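Local coordinates for protein methylxanthine N3-demethylase NdmB (Pseudomonas putida, PDB 6ICL) that catalyses the oxygen- and NADH-dependent N3-demethylation of theobromine, and of 3-methylxanthine, caffeine and theophylline, in bacterial caffeine degradation, at residues D170-V175 / E294-P299; G224-K229 / V340-W345; M254-N259 / K344-L349. One frame throughout, in Å; residues are numbered along the deposited sequence.

In the fold
All three contacts reach the seven-stranded antiparallel sheet in the C-terminal part of the chain. Contact 1 starts first along the chain and closes a loop of 118 residues, joining an outermost strand of the sheet, 171-181, to the loop between strand 284-294 and helix 300-319. Contacts 2 and 3 start within that loop and end beyond it, so both cross contact 1. They close loops of 110 and 84 residues, bringing strand 225-230 and the turn before strand 257-264 to helix 337-355, where they share Lys-344 and Trp-345. Their centres lie about 6 Å apart, and Gly-224 O probably accepts a hydrogen bond from Met-254 N. Contact 1 sits about 30 Å from both, centre to centre.

Contact 1. Residues D170-V175 / E294-P299; sequences DMQVIV and EKDNQP
The flat amide of Gln-172 turns its oxygen onto the backbone of Lys-295 and Asp-296. Asp-296 N donates to OE1 of Gln-172 at 3.3 Å, from a position tilted 24° out of the carbonyl plane. The same oxygen rests 3.1 Å from CA of Lys-295. At the other end of the amide, NE2 donates to a water, which in turn donates to Gln-298 O. The second flat group, the carboxylate of Asp-296, is met from above its plane: Gln-298 N reaches OD1 at 2.9 Å. This bond closes an Asx turn, while OD2 forms a salt bridge with Arg-293. CG of Gln-172 lies between the backbone N and the carbonyl carbon (chi1 60°), and the extended chain beyond it carries the amide out to the loop. An alanine here is likely to leave Asp-296 N without this acceptor and break the water link to Gln-298.

Met-171 and Glu-294 form an antiparallel, non-hydrogen-bonded pair, where strand 171-181, outermost in this chain's sheet, meets the end of strand 284-294. The sheet belongs to the helix-grip catalytic domain of Rieske oxygenases. Helix 300-319, which follows the loop, carries the iron ligand Asp-314. The methionine chain bends at its sulfur, bringing CE within 3.7 Å of CG of Glu-294. Glu-294 OE2 accepts a hydrogen bond from the backbone N of Arg-270. A weak bond runs from Lys-295 N to Asp-170 O, 3.3 Å. The lysine chain extends alongside this backbone. Farther along the loop, NE2 of Gln-298 bonds to His-54 of a second subunit.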
loop_
_atom_site.group_PDB
_atom_site.type_symbol
_atom_site.label_atom_id
_atom_site.label_comp_id
_atom_site.label_asym_id
_atom_site.label_seq_id
_atom_site.Cartn_x
_atom_site.Cartn_y
_atom_site.Cartn_z
ATOM N N ASP A 170 35.738 -31.923 7.116
ATOM C CA ASP A 170 36.499 -30.773 7.588
ATOM C C ASP A 170 35.824 -29.443 7.277
ATOM O O ASP A 170 36.322 -28.400 7.719
ATOM C CB ASP A 170 37.896 -30.759 6.973
ATOM C CG ASP A 170 38.792 -31.843 7.528
ATOM O OD1 ASP A 170 38.582 -32.281 8.681
ATOM O OD2 ASP A 170 39.707 -32.254 6.796
ATOM N N MET A 171 34.726 -29.442 6.529
ATOM C CA MET A 171 34.121 -28.199 6.074
ATOM C C MET A 171 32.666 -28.124 6.522
ATOM O O MET A 171 32.089 -29.098 7.010
ATOM C CB MET A 171 34.256 -28.078 4.551
ATOM C CG MET A 171 35.723 -28.150 4.109
ATOM S SD MET A 171 36.015 -27.755 2.381
ATOM C CE MET A 171 36.374 -26.007 2.481
ATOM N N GLN A 172 32.072 -26.939 6.393
ATOM C CA GLN A 172 30.658 -26.781 6.708
ATOM C C GLN A 172 29.946 -26.093 5.552
ATOM O O GLN A 172 30.527 -25.261 4.850
ATOM C CB GLN A 172 30.444 -26.010 8.021
ATOM C CG GLN A 172 31.019 -24.605 8.060
ATOM C CD GLN A 172 30.983 -24.009 9.454
ATOM O OE1 GLN A 172 31.992 -23.991 10.164
ATOM N NE2 GLN A 172 29.814 -23.522 9.862
ATOM N N VAL A 173 28.671 -26.450 5.374
ATOM C CA VAL A 173 27.893 -26.078 4.202
ATOM C C VAL A 173 26.792 -25.093 4.596
ATOM O O VAL A 173 26.205 -25.194 5.685
ATOM C CB VAL A 173 27.303 -27.337 3.538
ATOM C CG1 VAL A 173 26.480 -26.983 2.281
ATOM C CG2 VAL A 173 28.409 -28.338 3.223
ATOM N N ILE A 174 26.528 -24.129 3.705
ATOM C CA ILE A 174 25.331 -23.285 3.726
ATOM C C ILE A 174 24.605 -23.505 2.409
ATOM O O ILE A 174 25.163 -23.224 1.342
ATOM C CB ILE A 174 25.659 -21.792 3.876
ATOM C CG1 ILE A 174 26.404 -21.484 5.163
ATOM C CG2 ILE A 174 24.373 -20.959 3.791
ATOM C CD1 ILE A 174 27.086 -20.106 5.136
ATOM N N VAL A 175 23.377 -24.001 2.473
ATOM C CA VAL A 175 22.484 -24.049 1.322
ATOM C C VAL A 175 21.540 -22.851 1.436
ATOM O O VAL A 175 20.649 -22.810 2.294
ATOM C CB VAL A 175 21.712 -25.373 1.248
ATOM C CG1 VAL A 175 20.861 -25.420 -0.030
ATOM C CG2 VAL A 175 22.681 -26.548 1.298
ATOM N N GLU A 294 35.825 -24.180 5.314
ATOM C CA GLU A 294 36.425 -24.885 6.439
ATOM C C GLU A 294 35.804 -24.403 7.742
ATOM O O GLU A 294 35.506 -23.216 7.898
ATOM C CB GLU A 294 37.937 -24.650 6.451
ATOM C CG GLU A 294 38.666 -25.366 5.316
ATOM C CD GLU A 294 40.095 -24.900 5.112
ATOM O OE1 GLU A 294 40.600 -24.090 5.930
ATOM O OE2 GLU A 294 40.712 -25.350 4.117
ATOM N N LYS A 295 35.619 -25.323 8.688
ATOM C CA LYS A 295 34.923 -24.977 9.924
ATOM C C LYS A 295 35.652 -23.849 10.637
ATOM O O LYS A 295 36.881 -23.824 10.669
ATOM C CB LYS A 295 34.808 -26.207 10.822
ATOM C CG LYS A 295 34.186 -27.388 10.102
ATOM C CD LYS A 295 33.982 -28.569 11.032
ATOM C CE LYS A 295 33.118 -29.615 10.365
ATOM N NZ LYS A 295 32.542 -30.608 11.317
ATOM N N ASP A 296 34.883 -22.869 11.193
ATOM C CA ASP A 296 35.537 -21.651 11.669
ATOM C C ASP A 296 34.919 -20.975 12.889
ATOM O O ASP A 296 35.470 -19.960 13.331
ATOM C CB ASP A 296 35.629 -20.629 10.522
ATOM C CG ASP A 296 34.247 -20.176 9.998
ATOM O OD1 ASP A 296 33.200 -20.608 10.540
ATOM O OD2 ASP A 296 34.227 -19.364 9.043
ATOM N N ASN A 297 33.820 -21.472 13.448
ATOM C CA ASN A 297 33.118 -20.803 14.549
ATOM C C ASN A 297 32.673 -19.375 14.202
ATOM O O ASN A 297 32.441 -18.556 15.099
ATOM C CB ASN A 297 33.967 -20.814 15.821
ATOM C CG ASN A 297 34.204 -22.225 16.333
ATOM O OD1 ASN A 297 33.252 -22.970 16.589
ATOM N ND2 ASN A 297 35.473 -22.612 16.448
ATOM N N GLN A 298 32.535 -19.044 12.891
ATOM C CA GLN A 298 31.897 -17.788 12.524
ATOM C C GLN A 298 30.421 -18.015 12.209
ATOM O O GLN A 298 30.025 -19.109 11.793
ATOM C CB GLN A 298 32.574 -17.151 11.305
ATOM C CG GLN A 298 33.917 -16.509 11.596
ATOM C CD GLN A 298 33.883 -15.630 12.828
ATOM O OE1 GLN A 298 34.443 -15.985 13.864
ATOM N NE2 GLN A 298 33.225 -14.487 12.730
ATOM N N PRO A 299 29.584 -16.997 12.403
ATOM C CA PRO A 299 28.162 -17.138 12.064
ATOM C C PRO A 299 27.974 -17.296 10.558
ATOM O O PRO A 299 28.562 -16.563 9.762
ATOM C CB PRO A 299 27.548 -15.831 12.579
ATOM C CG PRO A 299 28.697 -14.862 12.614
ATOM C CD PRO A 299 29.894 -15.663 12.958
HETATM O O HOH W 1 30.340 -21.858 12.543
#

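Contact 2. Residues G224-K229 / V340-W345; sequences GELQFK and VQFRKW
The side chains of Leu-226 and Trp-345 run antiparallel alongside each other, one from the strand and one from the helix. CG of Leu-226 lies in the plane of the indole, at its edge, 3.9 Å from CE3 of Trp-345. The same ring edge goes on to the strand backbone, where CZ3 of Trp-345 comes 3.6 Å from Glu-225 O. CH2 of Trp-345 meets C of Gly-224 at 3.8 Å, with the carbon placed obliquely to the ring. CG of the tryptophan is anti to its own backbone nitrogen (chi1 -159°), which sends the six-membered ring across to the strand.

Strand 225-229 and helix 340-345 run nearly antiparallel at 166°, with their axes 10.4 Å apart. This is a helix packed against the catalytic-domain sheet, and no hydrogen bond crosses between the two segments. The second point of contact is Phe-342, whose side chain stands roughly perpendicular to that of Leu-226. CD1 of Leu-226 sits near the plane of the phenyl ring, at its edge, 4.0 Å from CB of Phe-342. Trp-189 of helix 185-192 stacks with Phe-342 and also touches Leu-226. The indole NE1 bonds to Ser-363 O, while Arg-221 makes a cation-pi contact with the tryptophan.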
loop_
_atom_site.group_PDB
_atom_site.type_symbol
_atom_site.label_atom_id
_atom_site.label_comp_id
_atom_site.label_asym_id
_atom_site.label_seq_id
_atom_site.Cartn_x
_atom_site.Cartn_y
_atom_site.Cartn_z
ATOM N N GLY A 224 30.551 -33.487 -19.663
ATOM C CA GLY A 224 29.387 -32.633 -19.473
ATOM C C GLY A 224 29.638 -31.327 -18.742
ATOM O O GLY A 224 28.674 -30.608 -18.444
ATOM N N GLU A 225 30.894 -30.988 -18.453
ATOM C CA GLU A 225 31.256 -29.797 -17.696
ATOM C C GLU A 225 32.151 -28.892 -18.534
ATOM O O GLU A 225 33.019 -29.377 -19.267
ATOM C CB GLU A 225 32.005 -30.164 -16.408
ATOM C CG GLU A 225 31.364 -31.277 -15.565
ATOM C CD GLU A 225 32.101 -31.496 -14.246
ATOM O OE1 GLU A 225 33.150 -30.844 -14.017
ATOM O OE2 GLU A 225 31.629 -32.316 -13.430
ATOM N N LEU A 226 31.951 -27.580 -18.427
ATOM C CA LEU A 226 33.013 -26.635 -18.762
ATOM C C LEU A 226 33.990 -26.564 -17.597
ATOM O O LEU A 226 33.579 -26.383 -16.445
ATOM C CB LEU A 226 32.461 -25.242 -19.056
ATOM C CG LEU A 226 32.038 -24.917 -20.484
ATOM C CD1 LEU A 226 31.507 -23.500 -20.548
ATOM C CD2 LEU A 226 33.215 -25.112 -21.465
ATOM N N GLN A 227 35.282 -26.733 -17.887
ATOM C CA GLN A 227 36.308 -26.700 -16.860
ATOM C C GLN A 227 37.386 -25.710 -17.261
ATOM O O GLN A 227 37.912 -25.765 -18.380
ATOM C CB GLN A 227 36.900 -28.087 -16.626
ATOM C CG GLN A 227 35.876 -29.086 -16.153
ATOM C CD GLN A 227 36.497 -30.406 -15.758
ATOM O OE1 GLN A 227 37.687 -30.629 -15.978
ATOM N NE2 GLN A 227 35.695 -31.289 -15.164
ATOM N N PHE A 228 37.686 -24.787 -16.358
ATOM C CA PHE A 228 38.745 -23.830 -16.587
ATOM C C PHE A 228 39.291 -23.417 -15.236
ATOM O O PHE A 228 38.652 -23.605 -14.195
ATOM C CB PHE A 228 38.266 -22.613 -17.392
ATOM C CG PHE A 228 36.927 -22.065 -16.947
ATOM C CD1 PHE A 228 35.745 -22.644 -17.380
ATOM C CD2 PHE A 228 36.855 -20.970 -16.101
ATOM C CE1 PHE A 228 34.512 -22.142 -16.977
ATOM C CE2 PHE A 228 35.613 -20.463 -15.691
ATOM C CZ PHE A 228 34.455 -21.048 -16.132
ATOM N N LYS A 229 40.490 -22.868 -15.266
ATOM C CA LYS A 229 41.205 -22.475 -14.071
ATOM C C LYS A 229 41.797 -21.102 -14.343
ATOM O O LYS A 229 42.263 -20.833 -15.449
ATOM C CB LYS A 229 42.287 -23.523 -13.705
ATOM C CG LYS A 229 43.236 -23.099 -12.592
ATOM C CD LYS A 229 43.962 -24.303 -11.975
ATOM C CE LYS A 229 45.008 -23.881 -10.936
ATOM N NZ LYS A 229 46.373 -24.430 -11.215
ATOM N N VAL A 340 32.303 -16.999 -24.510
ATOM C CA VAL A 340 32.210 -17.461 -25.894
ATOM C C VAL A 340 32.133 -18.984 -25.952
ATOM O O VAL A 340 31.306 -19.554 -26.673
ATOM C CB VAL A 340 33.400 -16.900 -26.705
ATOM C CG1 VAL A 340 33.503 -17.557 -28.080
ATOM C CG2 VAL A 340 33.242 -15.411 -26.865
ATOM N N GLN A 341 32.965 -19.669 -25.172
ATOM C CA GLN A 341 32.906 -21.132 -25.133
ATOM C C GLN A 341 31.576 -21.624 -24.569
ATOM O O GLN A 341 31.038 -22.651 -25.007
ATOM C CB GLN A 341 34.076 -21.671 -24.308
ATOM C CG GLN A 341 35.417 -21.421 -24.981
ATOM C CD GLN A 341 35.400 -21.885 -26.434
ATOM O OE1 GLN A 341 35.044 -23.031 -26.729
ATOM N NE2 GLN A 341 35.753 -20.991 -27.342
ATOM N N PHE A 342 31.021 -20.889 -23.607
ATOM C CA PHE A 342 29.711 -21.227 -23.057
ATOM C C PHE A 342 28.627 -21.093 -24.121
ATOM O O PHE A 342 27.816 -22.008 -24.335
ATOM C CB PHE A 342 29.446 -20.307 -21.864
ATOM C CG PHE A 342 28.118 -20.519 -21.178
ATOM C CD1 PHE A 342 27.886 -21.656 -20.404
ATOM C CD2 PHE A 342 27.139 -19.537 -21.236
ATOM C CE1 PHE A 342 26.670 -21.820 -19.732
ATOM C CE2 PHE A 342 25.914 -19.686 -20.562
ATOM C CZ PHE A 342 25.686 -20.831 -19.807
ATOM N N ARG A 343 28.610 -19.956 -24.810
ATOM C CA ARG A 343 27.652 -19.749 -25.891
ATOM C C ARG A 343 27.817 -20.782 -27.006
ATOM O O ARG A 343 26.824 -21.297 -27.537
ATOM C CB ARG A 343 27.804 -18.332 -26.435
ATOM C CG ARG A 343 27.507 -17.290 -25.388
ATOM C CD ARG A 343 27.647 -15.898 -25.894
ATOM N NE ARG A 343 27.235 -14.979 -24.848
ATOM C CZ ARG A 343 26.643 -13.812 -25.051
ATOM N NH1 ARG A 343 26.387 -13.406 -26.281
ATOM N NH2 ARG A 343 26.288 -13.056 -24.023
ATOM N N LYS A 344 29.064 -21.113 -27.362
ATOM C CA LYS A 344 29.305 -22.123 -28.395
ATOM C C LYS A 344 28.667 -23.447 -28.025
ATOM O O LYS A 344 27.972 -24.067 -28.837
ATOM C CB LYS A 344 30.807 -22.330 -28.603
ATOM C CG LYS A 344 31.515 -21.251 -29.396
ATOM C CD LYS A 344 32.855 -21.799 -29.940
ATOM C CE LYS A 344 33.722 -20.712 -30.605
ATOM N NZ LYS A 344 33.118 -20.123 -31.840
ATOM N N TRP A 345 28.907 -23.910 -26.797
ATOM C CA TRP A 345 28.394 -25.219 -26.429
ATOM C C TRP A 345 26.883 -25.191 -26.266
ATOM O O TRP A 345 26.211 -26.161 -26.630
ATOM C CB TRP A 345 29.083 -25.719 -25.162
ATOM C CG TRP A 345 29.010 -27.197 -24.982
ATOM C CD1 TRP A 345 28.405 -28.099 -25.817
ATOM C CD2 TRP A 345 29.566 -27.956 -23.908
ATOM N NE1 TRP A 345 28.539 -29.370 -25.312
ATOM C CE2 TRP A 345 29.252 -29.310 -24.146
ATOM C CE3 TRP A 345 30.285 -27.620 -22.756
ATOM C CZ2 TRP A 345 29.634 -30.325 -23.284
ATOM C CZ3 TRP A 345 30.678 -28.640 -21.901
ATOM C CH2 TRP A 345 30.357 -29.975 -22.176
#

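Contact 3. Residues M254-N259 / K344-L349; sequences MPYSVN and KWHKEL
Two bends in Met-254, at chi2 (-72°) and chi3 (-71°), fold its chain against Trp-345 and carry its methyl on to His-346. CG of Met-254 lies over one face of the indole, offset toward the rim, and makes a CH-pi contact 3.9 Å from the centroid of the six-membered ring. The sulfur approaches the same ring obliquely, a Met-aromatic contact with SD 3.8 Å from CE3 of Trp-345. Beyond it, CE of Met-254 touches CD2 of His-346, at 3.6 Å, and also CD1 of Leu-349, at 3.8 Å.

Met-254 to Tyr-256 form the connection between strands 246-253 and 257-264, and Pro-255 within it follows a cis peptide bond. Helix 337-355 packs on this turn of the catalytic-domain sheet. His-346 pins it with a hydrogen bond: NE2 donates to Pro-255 O at 3.0 Å, with an N-H...O angle of 164°. The oxygen lies in the imidazole plane, at the ring edge. ND1 is hydrogen-bonded to Tyr-32 OH, so both ring nitrogens are engaged, which should hold the imidazole's rotation. CB of Pro-255 touches CE1 of His-346 at 3.4 Å and also sits over the centre of the Tyr-256 ring. That ring meets the imidazole obliquely, CE1 of Tyr-256 lying 3.7 Å from CE1 of His-346. The hydroxyl of Tyr-256 is hydrogen-bonded to Glu-186 of helix 185-192.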
loop_
_atom_site.group_PDB
_atom_site.type_symbol
_atom_site.label_atom_id
_atom_site.label_comp_id
_atom_site.label_asym_id
_atom_site.label_seq_id
_atom_site.Cartn_x
_atom_site.Cartn_y
_atom_site.Cartn_z
ATOM N N MET A 254 26.972 -28.292 -17.378
ATOM C CA MET A 254 26.050 -27.649 -18.297
ATOM C C MET A 254 24.601 -28.029 -17.973
ATOM O O MET A 254 24.328 -29.150 -17.532
ATOM C CB MET A 254 26.401 -28.030 -19.726
ATOM C CG MET A 254 27.802 -27.568 -20.135
ATOM S SD MET A 254 27.905 -25.781 -20.379
ATOM C CE MET A 254 26.946 -25.639 -21.889
ATOM N N PRO A 255 23.651 -27.114 -18.229
ATOM C CA PRO A 255 23.834 -25.832 -18.905
ATOM C C PRO A 255 24.040 -24.644 -17.993
ATOM O O PRO A 255 24.373 -23.601 -18.521
ATOM C CB PRO A 255 22.531 -25.661 -19.686
ATOM C CG PRO A 255 21.629 -26.844 -19.276
ATOM C CD PRO A 255 22.224 -27.405 -18.032
ATOM N N TYR A 256 23.918 -24.784 -16.662
ATOM C CA TYR A 256 23.800 -23.569 -15.854
ATOM C C TYR A 256 24.460 -23.639 -14.481
ATOM O O TYR A 256 24.100 -22.837 -13.608
ATOM C CB TYR A 256 22.316 -23.223 -15.623
ATOM C CG TYR A 256 21.491 -22.956 -16.861
ATOM C CD1 TYR A 256 21.847 -21.946 -17.759
ATOM C CD2 TYR A 256 20.333 -23.679 -17.116
ATOM C CE1 TYR A 256 21.090 -21.682 -18.887
ATOM C CE2 TYR A 256 19.566 -23.411 -18.243
ATOM C CZ TYR A 256 19.953 -22.405 -19.120
ATOM O OH TYR A 256 19.200 -22.126 -20.245
ATOM N N SER A 257 25.398 -24.546 -14.240
ATOM C CA SER A 257 25.994 -24.645 -12.922
ATOM C C SER A 257 27.434 -24.151 -12.922
ATOM O O SER A 257 28.134 -24.182 -13.946
ATOM C CB SER A 257 25.943 -26.083 -12.407
ATOM O OG SER A 257 24.614 -26.556 -12.477
ATOM N N VAL A 258 27.871 -23.697 -11.751
ATOM C CA VAL A 258 29.254 -23.272 -11.521
ATOM C C VAL A 258 29.682 -23.780 -10.155
ATOM O O VAL A 258 29.065 -23.436 -9.141
ATOM C CB VAL A 258 29.449 -21.744 -11.568
ATOM C CG1 VAL A 258 30.939 -21.403 -11.293
ATOM C CG2 VAL A 258 29.011 -21.175 -12.888
ATOM N N ASN A 259 30.748 -24.571 -10.116
ATOM C CA ASN A 259 31.424 -24.906 -8.874
ATOM C C ASN A 259 32.776 -24.200 -8.897
ATOM O O ASN A 259 33.647 -24.546 -9.707
ATOM C CB ASN A 259 31.577 -26.423 -8.722
ATOM C CG ASN A 259 32.185 -26.814 -7.392
ATOM O OD1 ASN A 259 31.468 -27.070 -6.411
ATOM N ND2 ASN A 259 33.516 -26.852 -7.338
ATOM N N LYS A 344 29.064 -21.113 -27.362
ATOM C CA LYS A 344 29.305 -22.123 -28.395
ATOM C C LYS A 344 28.667 -23.447 -28.025
ATOM O O LYS A 344 27.972 -24.067 -28.837
ATOM C CB LYS A 344 30.807 -22.330 -28.603
ATOM C CG LYS A 344 31.515 -21.251 -29.396
ATOM C CD LYS A 344 32.855 -21.799 -29.940
ATOM C CE LYS A 344 33.722 -20.712 -30.605
ATOM N NZ LYS A 344 33.118 -20.123 -31.840
ATOM N N TRP A 345 28.907 -23.910 -26.797
ATOM C CA TRP A 345 28.394 -25.219 -26.429
ATOM C C TRP A 345 26.883 -25.191 -26.266
ATOM O O TRP A 345 26.211 -26.161 -26.630
ATOM C CB TRP A 345 29.083 -25.719 -25.162
ATOM C CG TRP A 345 29.010 -27.197 -24.982
ATOM C CD1 TRP A 345 28.405 -28.099 -25.817
ATOM C CD2 TRP A 345 29.566 -27.956 -23.908
ATOM N NE1 TRP A 345 28.539 -29.370 -25.312
ATOM C CE2 TRP A 345 29.252 -29.310 -24.146
ATOM C CE3 TRP A 345 30.285 -27.620 -22.756
ATOM C CZ2 TRP A 345 29.634 -30.325 -23.284
ATOM C CZ3 TRP A 345 30.678 -28.640 -21.901
ATOM C CH2 TRP A 345 30.357 -29.975 -22.176
ATOM N N HIS A 346 26.322 -24.078 -25.777
ATOM C CA HIS A 346 24.866 -23.964 -25.718
ATOM C C HIS A 346 24.261 -24.065 -27.116
ATOM O O HIS A 346 23.287 -24.792 -27.328
ATOM C CB HIS A 346 24.457 -22.650 -25.037
ATOM C CG HIS A 346 24.078 -22.810 -23.599
ATOM N ND1 HIS A 346 22.768 -22.983 -23.194
ATOM C CD2 HIS A 346 24.832 -22.845 -22.471
ATOM C CE1 HIS A 346 22.732 -23.108 -21.878
ATOM N NE2 HIS A 346 23.969 -23.028 -21.414
ATOM N N LYS A 347 24.846 -23.358 -28.092
ATOM C CA LYS A 347 24.308 -23.391 -29.455
ATOM C C LYS A 347 24.391 -24.787 -30.047
ATOM O O LYS A 347 23.454 -25.251 -30.704
ATOM C CB LYS A 347 25.064 -22.408 -30.354
ATOM C CG LYS A 347 24.473 -22.282 -31.762
ATOM C CD LYS A 347 23.042 -21.766 -31.674
ATOM C CE LYS A 347 22.408 -21.522 -33.033
ATOM N NZ LYS A 347 20.925 -21.298 -32.905
ATOM N N GLU A 348 25.513 -25.466 -29.824
ATOM C CA GLU A 348 25.691 -26.809 -30.351
ATOM C C GLU A 348 24.712 -27.784 -29.705
ATOM O O GLU A 348 24.111 -28.623 -30.391
ATOM C CB GLU A 348 27.140 -27.238 -30.123
ATOM C CG GLU A 348 27.454 -28.691 -30.431
ATOM C CD GLU A 348 28.880 -29.043 -30.057
ATOM O OE1 GLU A 348 29.770 -28.156 -30.163
ATOM O OE2 GLU A 348 29.102 -30.199 -29.631
ATOM N N LEU A 349 24.533 -27.673 -28.381
ATOM C CA LEU A 349 23.556 -28.496 -27.673
ATOM C C LEU A 349 22.146 -28.232 -28.173
ATOM O O LEU A 349 21.362 -29.169 -28.369
ATOM C CB LEU A 349 23.639 -28.228 -26.173
ATOM C CG LEU A 349 24.915 -28.718 -25.521
ATOM C CD1 LEU A 349 25.134 -27.993 -24.195
ATOM C CD2 LEU A 349 24.854 -30.222 -25.313
#